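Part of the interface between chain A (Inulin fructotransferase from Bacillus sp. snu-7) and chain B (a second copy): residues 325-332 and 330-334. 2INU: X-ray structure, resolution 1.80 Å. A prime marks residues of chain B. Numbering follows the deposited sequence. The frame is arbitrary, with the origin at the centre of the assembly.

Chain A (325-332) DNNLISDN
Chain B 330-334: SDNLF

Two aspartates of the same sequence position approach each other across this contact, Asp331 OD2 lying 4.4 Å from Asp331′ OD2, and yet one very short hydrogen bond closes the interface beside them. Ser330 OG donates to Asp331′ OD1 at 2.5 Å. Both carboxylates also have partners elsewhere in the structure: OD1 and OD2 of Asp331, and OD2 of Asp331′, are hydrogen-bonded there.

The backbone sets this up. Chain A is extended from Leu328 through Ser330, with phi/psi of -114/108, -106/107 and -149/170, and turns a corner at Asp331 (47/44). Chain B turns at the equivalent Asp331′ (51/42) and then extends through Leu333′ (-113/117) and Phe334′ (-101/120). The register runs antiparallel: the CA atoms of Leu328 and Leu333′ are 7.0 Å apart, and those of Ser330 and Asp331′ 7.4 Å. No backbone hydrogen bond joins the stretches, so side chains make the connection.

Side-chain direction alternates from Leu328 to Ser330: the CA-to-CB bonds of Leu328 and Ser330 point toward chain B, while that of Ile329 points away. That of Asp331 also points toward chain B, consistent with Asp331 CB lying 4.3 Å from Asp331′ OD2. Asp331′ and Leu333′ point toward chain A, and Asn332′ away. Ser330 takes chi1 p (61°), and Asp331′ reaches it with chi1 t (-173°) and chi2 45°. A serine suits this place, being short and able to donate to the carboxylate.

Next to the polar pair sits an apolar one. Leu328 (t, p) meets Leu333′ (t, t), with Leu328 CB 4.0 Å from Leu333′ CD1. Leu328 CD2 also lies 4.1 Å from Asp331′ OD1, packing methyl against the bonded carboxylate. Asn326, in a left-handed turn (47/34), brings its O to 4.1 Å from Leu333′ CD1. Together the stretches bury 236 Å², mostly on Leu328, Asp331′ and Leu333′.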

ATOM      1  N   ASP A 325       2.124  10.947  26.291  1.00 14.29           N
ATOM      2  CA  ASP A 325       0.854  10.558  26.892  1.00 13.21           C
ATOM      3  C   ASP A 325      -0.140   9.953  25.905  1.00 13.15           C
ATOM      4  O   ASP A 325      -0.051  10.145  24.691  1.00 12.73           O
ATOM      5  CB  ASP A 325       0.172  11.766  27.549  1.00 16.73           C
ATOM      6  CG  ASP A 325       1.148  12.681  28.256  1.00 18.05           C
ATOM      7  OD1 ASP A 325       1.880  12.222  29.158  1.00 18.25           O
ATOM      8  OD2 ASP A 325       1.182  13.875  27.899  1.00 22.03           O
ATOM      9  N   ASN A 326      -1.096   9.224  26.465  1.00 12.75           N
ATOM     10  CA  ASN A 326      -2.191   8.608  25.732  1.00 10.83           C
ATOM     11  C   ASN A 326      -1.897   7.837  24.457  1.00  9.81           C
ATOM     12  O   ASN A 326      -2.710   7.824  23.537  1.00  8.63           O
ATOM     13  CB  ASN A 326      -3.255   9.669  25.452  1.00 12.20           C
ATOM     14  CG  ASN A 326      -4.050  10.025  26.685  1.00 14.60           C
ATOM     15  OD1 ASN A 326      -4.849   9.219  27.172  1.00 14.10           O
ATOM     16  ND2 ASN A 326      -3.840  11.234  27.204  1.00 13.53           N
ATOM     17  N   ASN A 327      -0.747   7.179  24.407  1.00  8.89           N
ATOM     18  CA  ASN A 327      -0.385   6.380  23.243  1.00  8.00           C
ATOM     19  C   ASN A 327      -0.899   4.953  23.439  1.00  9.62           C
ATOM     20  O   ASN A 327      -0.899   4.440  24.566  1.00 10.67           O
ATOM     21  CB  ASN A 327       1.136   6.385  23.060  1.00  8.34           C
ATOM     22  CG  ASN A 327       1.683   7.774  22.783  1.00  8.02           C
ATOM     23  OD1 ASN A 327       1.448   8.350  21.719  1.00  9.01           O
ATOM     24  ND2 ASN A 327       2.421   8.318  23.743  1.00  9.69           N
ATOM     25  N   LEU A 328      -1.346   4.324  22.352  1.00  8.66           N
ATOM     26  CA  LEU A 328      -1.860   2.960  22.423  1.00  8.76           C
ATOM     27  C   LEU A 328      -0.968   1.975  21.670  1.00  8.46           C
ATOM     28  O   LEU A 328      -0.940   1.962  20.432  1.00  9.45           O
ATOM     29  CB  LEU A 328      -3.280   2.881  21.845  1.00  9.63           C
ATOM     30  CG  LEU A 328      -3.868   1.461  21.723  1.00 11.13           C
ATOM     31  CD1 LEU A 328      -4.214   0.924  23.104  1.00 11.28           C
ATOM     32  CD2 LEU A 328      -5.104   1.493  20.843  1.00 12.08           C
ATOM     33  N   ILE A 329      -0.251   1.150  22.429  1.00  9.59           N
ATOM     34  CA  ILE A 329       0.630   0.147  21.855  1.00  9.91           C
ATOM     35  C   ILE A 329      -0.069  -1.194  22.053  1.00 10.37           C
ATOM     36  O   ILE A 329      -0.123  -1.712  23.176  1.00  8.81           O
ATOM     37  CB  ILE A 329       1.999   0.134  22.571  1.00 12.50           C
ATOM     38  CG1 ILE A 329       2.653   1.512  22.463  1.00 15.42           C
ATOM     39  CG2 ILE A 329       2.902  -0.924  21.963  1.00 12.58           C
ATOM     40  CD1 ILE A 329       2.216   2.491  23.539  1.00 15.50           C
ATOM     41  N   SER A 330      -0.599  -1.759  20.969  1.00 11.48           N
ATOM     42  CA  SER A 330      -1.319  -3.017  21.079  1.00 11.96           C
ATOM     43  C   SER A 330      -1.242  -3.904  19.851  1.00 10.66           C
ATOM     44  O   SER A 330      -0.785  -3.489  18.786  1.00  8.67           O
ATOM     45  CB  SER A 330      -2.788  -2.718  21.381  1.00 14.01           C
ATOM     46  OG  SER A 330      -3.359  -1.964  20.319  1.00 16.72           O
ATOM     47  N   ASP A 331      -1.715  -5.134  20.025  1.00 11.43           N
ATOM     48  CA  ASP A 331      -1.748  -6.116  18.957  1.00 10.54           C
ATOM     49  C   ASP A 331      -0.432  -6.212  18.186  1.00 10.78           C
ATOM     50  O   ASP A 331      -0.427  -6.275  16.957  1.00 10.58           O
ATOM     51  CB  ASP A 331      -2.894  -5.777  18.008  1.00 11.94           C
ATOM     52  CG  ASP A 331      -3.147  -6.860  16.999  1.00 16.30           C
ATOM     53  OD1 ASP A 331      -3.043  -8.047  17.367  1.00 19.09           O
ATOM     54  OD2 ASP A 331      -3.473  -6.530  15.840  1.00 17.92           O
ATOM     55  N   ASN A 332       0.680  -6.222  18.921  1.00 10.01           N
ATOM     56  CA  ASN A 332       2.020  -6.322  18.331  1.00  9.72           C
ATOM     57  C   ASN A 332       2.659  -7.650  18.748  1.00  9.46           C
ATOM     58  O   ASN A 332       2.349  -8.171  19.823  1.00 10.39           O
ATOM     59  CB  ASN A 332       2.915  -5.178  18.828  1.00  8.69           C
ATOM     60  CG  ASN A 332       2.392  -3.806  18.441  1.00 10.12           C
ATOM     61  OD1 ASN A 332       2.228  -3.500  17.257  1.00  7.29           O
ATOM     62  ND2 ASN A 332       2.134  -2.966  19.442  1.00 10.01           N
TER
ATOM     63  N   SER B 330     -12.604  -2.469  16.680  1.00 10.49           N
ATOM     64  CA  SER B 330     -11.591  -2.686  17.697  1.00 11.28           C
ATOM     65  C   SER B 330     -10.221  -2.127  17.369  1.00 10.09           C
ATOM     66  O   SER B 330      -9.925  -1.775  16.230  1.00  8.80           O
ATOM     67  CB  SER B 330     -11.460  -4.187  17.954  1.00 13.18           C
ATOM     68  OG  SER B 330     -11.110  -4.864  16.752  1.00 15.47           O
ATOM     69  N   ASP B 331      -9.390  -2.064  18.401  1.00 10.69           N
ATOM     70  CA  ASP B 331      -8.023  -1.589  18.272  1.00 10.84           C
ATOM     71  C   ASP B 331      -7.923  -0.244  17.547  1.00 10.41           C
ATOM     72  O   ASP B 331      -7.040  -0.041  16.715  1.00 10.15           O
ATOM     73  CB  ASP B 331      -7.198  -2.646  17.540  1.00 12.86           C
ATOM     74  CG  ASP B 331      -5.732  -2.319  17.510  1.00 16.90           C
ATOM     75  OD1 ASP B 331      -5.196  -1.921  18.561  1.00 20.06           O
ATOM     76  OD2 ASP B 331      -5.111  -2.480  16.442  1.00 18.04           O
ATOM     77  N   ASN B 332      -8.829   0.674  17.878  1.00  9.61           N
ATOM     78  CA  ASN B 332      -8.858   2.018  17.280  1.00 10.18           C
ATOM     79  C   ASN B 332      -8.489   3.055  18.342  1.00  8.98           C
ATOM     80  O   ASN B 332      -8.767   2.847  19.532  1.00 10.44           O
ATOM     81  CB  ASN B 332     -10.263   2.340  16.756  1.00  9.57           C
ATOM     82  CG  ASN B 332     -10.694   1.430  15.615  1.00 10.02           C
ATOM     83  OD1 ASN B 332     -10.140   1.489  14.515  1.00  6.06           O
ATOM     84  ND2 ASN B 332     -11.696   0.589  15.869  1.00  8.77           N
ATOM     85  N   LEU B 333      -7.850   4.150  17.929  1.00  8.94           N
ATOM     86  CA  LEU B 333      -7.490   5.206  18.874  1.00  9.11           C
ATOM     87  C   LEU B 333      -8.300   6.463  18.556  1.00  9.72           C
ATOM     88  O   LEU B 333      -8.182   7.025  17.469  1.00 10.03           O
ATOM     89  CB  LEU B 333      -5.984   5.514  18.807  1.00  8.90           C
ATOM     90  CG  LEU B 333      -5.388   6.314  19.984  1.00  9.16           C
ATOM     91  CD1 LEU B 333      -3.865   6.313  19.899  1.00 10.02           C
ATOM     92  CD2 LEU B 333      -5.914   7.741  20.000  1.00 11.75           C
ATOM     93  N   PHE B 334      -9.134   6.881  19.505  1.00  8.30           N
ATOM     94  CA  PHE B 334      -9.958   8.069  19.334  1.00  9.89           C
ATOM     95  C   PHE B 334      -9.381   9.286  20.061  1.00  9.06           C
ATOM     96  O   PHE B 334      -9.219   9.276  21.280  1.00 11.03           O
ATOM     97  CB  PHE B 334     -11.380   7.836  19.855  1.00  9.78           C
ATOM     98  CG  PHE B 334     -12.172   6.838  19.062  1.00 11.06           C
ATOM     99  CD1 PHE B 334     -11.875   5.479  19.127  1.00 11.90           C
ATOM    100  CD2 PHE B 334     -13.237   7.257  18.265  1.00 10.13           C
ATOM    101  CE1 PHE B 334     -12.625   4.547  18.413  1.00 12.93           C
ATOM    102  CE2 PHE B 334     -13.997   6.330  17.544  1.00 10.69           C
ATOM    103  CZ  PHE B 334     -13.688   4.978  17.622  1.00 11.19           C
TER